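Local coordinates for protein predicted ATPase of the ABC class (Vibrio vulnificus, PDB 5D6A) that binds the ATP analogue AMP-PNP and, as a predicted ABC-class ATPase, probably hydrolyses ATP, at residues I62-P66 and N145-R151. Numbering follows the deposited sequence.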
ATOM      1  N   ILE A  62      30.236  -8.460   6.457  1.00 60.13           N
ATOM      2  CA  ILE A  62      30.383  -7.691   7.677  1.00 62.08           C
ATOM      3  C   ILE A  62      29.743  -6.320   7.489  1.00 64.03           C
ATOM      4  O   ILE A  62      30.133  -5.564   6.598  1.00 67.32           O
ATOM      5  CB  ILE A  62      31.873  -7.501   8.038  1.00 64.30           C
ATOM      6  CG1 ILE A  62      32.565  -8.857   8.228  1.00 63.85           C
ATOM      7  CG2 ILE A  62      32.023  -6.644   9.288  1.00 65.29           C
ATOM      8  CD1 ILE A  62      32.000  -9.701   9.353  1.00 62.73           C
ATOM      9  N   GLN A  63      28.754  -6.012   8.322  1.00 63.37           N
ATOM     10  CA  GLN A  63      28.087  -4.716   8.268  1.00 64.89           C
ATOM     11  C   GLN A  63      29.105  -3.615   8.540  1.00 68.18           C
ATOM     12  O   GLN A  63      30.047  -3.816   9.306  1.00 67.96           O
ATOM     13  CB  GLN A  63      26.960  -4.652   9.303  1.00 64.45           C
ATOM     14  CG  GLN A  63      27.417  -4.845  10.744  1.00 64.96           C
ATOM     15  CD  GLN A  63      26.267  -4.935  11.731  1.00 64.91           C
ATOM     16  OE1 GLN A  63      26.289  -5.755  12.648  1.00 63.93           O
ATOM     17  NE2 GLN A  63      25.248  -4.106  11.537  1.00 66.73           N
ATOM     18  N   SER A  64      28.916  -2.461   7.908  1.00 71.03           N
ATOM     19  CA  SER A  64      29.823  -1.328   8.081  1.00 75.38           C
ATOM     20  C   SER A  64      29.354  -0.379   9.182  1.00 78.77           C
ATOM     21  O   SER A  64      30.020   0.614   9.474  1.00 81.19           O
ATOM     22  CB  SER A  64      29.941  -0.551   6.768  1.00 76.98           C
ATOM     23  OG  SER A  64      28.685  -0.019   6.379  1.00 76.29           O
ATOM     24  N   ASP A  65      28.219  -0.693   9.797  1.00 80.36           N
ATOM     25  CA  ASP A  65      27.645   0.167  10.822  1.00 84.88           C
ATOM     26  C   ASP A  65      26.725  -0.638  11.741  1.00 82.50           C
ATOM     27  O   ASP A  65      25.893  -1.404  11.256  1.00 79.67           O
ATOM     28  CB  ASP A  65      26.846   1.279  10.124  1.00 89.13           C
ATOM     29  CG  ASP A  65      26.162   2.228  11.098  1.00 93.92           C
ATOM     30  OD1 ASP A  65      26.742   2.531  12.163  1.00 96.17           O
ATOM     31  OD2 ASP A  65      25.046   2.695  10.776  1.00 96.53           O
ATOM     32  N   PRO A  66      26.878  -0.483  13.073  1.00 83.50           N
ATOM     33  CA  PRO A  66      25.993  -1.188  14.001  1.00 81.84           C
ATOM     34  C   PRO A  66      24.513  -0.971  13.685  1.00 81.63           C
ATOM     35  O   PRO A  66      23.699  -1.874  13.891  1.00 78.82           O
ATOM     36  CB  PRO A  66      26.331  -0.556  15.352  1.00 83.83           C
ATOM     37  CG  PRO A  66      27.746  -0.124  15.226  1.00 85.72           C
ATOM     38  CD  PRO A  66      27.997   0.176  13.774  1.00 86.03           C
ATOM     39  N   ASN A 145      24.067  -9.213  14.614  1.00 50.02           N
ATOM     40  CA  ASN A 145      24.323  -7.792  14.789  1.00 52.20           C
ATOM     41  C   ASN A 145      25.537  -7.600  15.702  1.00 54.66           C
ATOM     42  O   ASN A 145      25.433  -7.713  16.923  1.00 56.27           O
ATOM     43  CB  ASN A 145      23.085  -7.100  15.367  1.00 52.27           C
ATOM     44  CG  ASN A 145      23.210  -5.591  15.384  1.00 54.14           C
ATOM     45  OD1 ASN A 145      24.229  -5.031  14.982  1.00 55.61           O
ATOM     46  ND2 ASN A 145      22.165  -4.922  15.844  1.00 55.26           N
ATOM     47  N   LEU A 146      26.687  -7.317  15.093  1.00 56.46           N
ATOM     48  CA  LEU A 146      27.938  -7.137  15.833  1.00 59.67           C
ATOM     49  C   LEU A 146      27.885  -5.897  16.737  1.00 63.86           C
ATOM     50  O   LEU A 146      27.569  -4.802  16.267  1.00 65.48           O
ATOM     51  CB  LEU A 146      29.116  -7.051  14.857  1.00 59.70           C
ATOM     52  CG  LEU A 146      29.307  -8.276  13.950  1.00 57.15           C
ATOM     53  CD1 LEU A 146      30.415  -8.036  12.939  1.00 58.01           C
ATOM     54  CD2 LEU A 146      29.595  -9.526  14.768  1.00 56.39           C
ATOM     55  N   PRO A 147      28.208  -6.069  18.036  1.00 66.91           N
ATOM     56  CA  PRO A 147      28.138  -4.994  19.026  1.00 70.75           C
ATOM     57  C   PRO A 147      29.333  -4.047  19.060  1.00 75.20           C
ATOM     58  O   PRO A 147      30.393  -4.342  18.509  1.00 75.14           O
ATOM     59  CB  PRO A 147      28.064  -5.761  20.343  1.00 70.93           C
ATOM     60  CG  PRO A 147      28.899  -6.968  20.093  1.00 69.65           C
ATOM     61  CD  PRO A 147      28.704  -7.321  18.639  1.00 66.84           C
ATOM     62  N   ALA A 148      29.137  -2.918  19.737  1.00 79.85           N
ATOM     63  CA  ALA A 148      30.159  -1.894  19.880  1.00 84.67           C
ATOM     64  C   ALA A 148      29.653  -0.806  20.823  1.00 89.62           C
ATOM     65  O   ALA A 148      28.446  -0.680  21.036  1.00 89.23           O
ATOM     66  CB  ALA A 148      30.502  -1.298  18.522  1.00 84.66           C
ATOM     67  N   GLU A 149      30.578  -0.029  21.384  1.00 94.97           N
ATOM     68  CA  GLU A 149      30.218   1.068  22.292  1.00100.29           C
ATOM     69  C   GLU A 149      30.086   2.362  21.486  1.00101.85           C
ATOM     70  O   GLU A 149      30.850   3.311  21.667  1.00104.91           O
ATOM     71  CB  GLU A 149      31.245   1.211  23.431  1.00104.93           C
ATOM     72  CG  GLU A 149      32.693   1.397  22.985  1.00107.55           C
ATOM     73  CD  GLU A 149      33.660   1.605  24.139  1.00112.80           C
ATOM     74  OE1 GLU A 149      33.234   1.502  25.309  1.00116.65           O
ATOM     75  OE2 GLU A 149      34.854   1.871  23.875  1.00113.70           O
ATOM     76  N   GLY A 150      29.094   2.387  20.602  1.00 94.97           N
ATOM     77  CA  GLY A 150      28.868   3.526  19.722  1.00 96.98           C
ATOM     78  C   GLY A 150      29.541   3.231  18.397  1.00 98.02           C
ATOM     79  O   GLY A 150      28.892   3.205  17.350  1.00100.08           O
ATOM     80  N   ARG A 151      30.853   3.005  18.453  1.00 98.96           N
ATOM     81  CA  ARG A 151      31.628   2.677  17.255  1.00 98.55           C
ATOM     82  C   ARG A 151      32.832   1.790  17.593  1.00 96.19           C
ATOM     83  O   ARG A 151      33.287   1.016  16.754  1.00 94.77           O
ATOM     84  CB  ARG A 151      32.110   3.953  16.572  1.00103.95           C
ATOM     85  CG  ARG A 151      32.570   3.775  15.130  1.00105.84           C
ATOM     86  CD  ARG A 151      31.387   3.507  14.210  1.00105.05           C
ATOM     87  NE  ARG A 151      31.758   3.565  12.797  1.00108.26           N
ATOM     88  CZ  ARG A 151      30.901   3.438  11.784  1.00110.09           C
ATOM     89  NH1 ARG A 151      31.342   3.512  10.533  1.00111.49           N
ATOM     90  NH2 ARG A 151      29.605   3.241  12.011  1.00109.07           N
TER
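Q63 reaches across to the backbone of L146 and makes the one clear hydrogen bond between the two segments: L146 N to Q63 OE1, 2.9 Å. The donor sits nearly in line with the amide C=O, though the N-H...O angle is only 138°. Beyond CG the Q63 chain runs out extended, which carries the amide over to the other segment. The other end of that amide turns back on its own loop, where Q63 NE2 gives a weak bond to D65 O, so the amide spans both backbones, firmly through OE1 and only weakly through NE2.

Charge pairing joins the far end of the contact. D65 OD1 and R151 NH2 form a salt bridge of 3.0 Å, the carboxylate oxygen lying at the guanidinium edge while the two planes are tilted 46° apart. The bend of the arginine chain at chi2 (71°) swings the guanidinium back toward D65.

Apolar contact is looser. CG2 of I62 lies 4.2 Å from CD1 of L146. Between the two polar links the P66 ring lies alongside A148 and G150, which flank the inverse gamma turn centred on E149; P66 CG is 4.5 Å from A148 CB. The same P66 CG also makes a van der Waals contact with a carbonyl oxygen, G150 O, at 4.1 Å.

This is structural packing in the N-terminal region: the loop between strands 56-61 and 71-78 meets the chain leaving strand 137-144. L146 also packs on I162 of helix 155-172, the hydroxyl of Y40 hydrogen-bonds to L146 O, and at the salt-bridge end D65 packs on Y67 of the second subunit and R151 on R151 of that subunit.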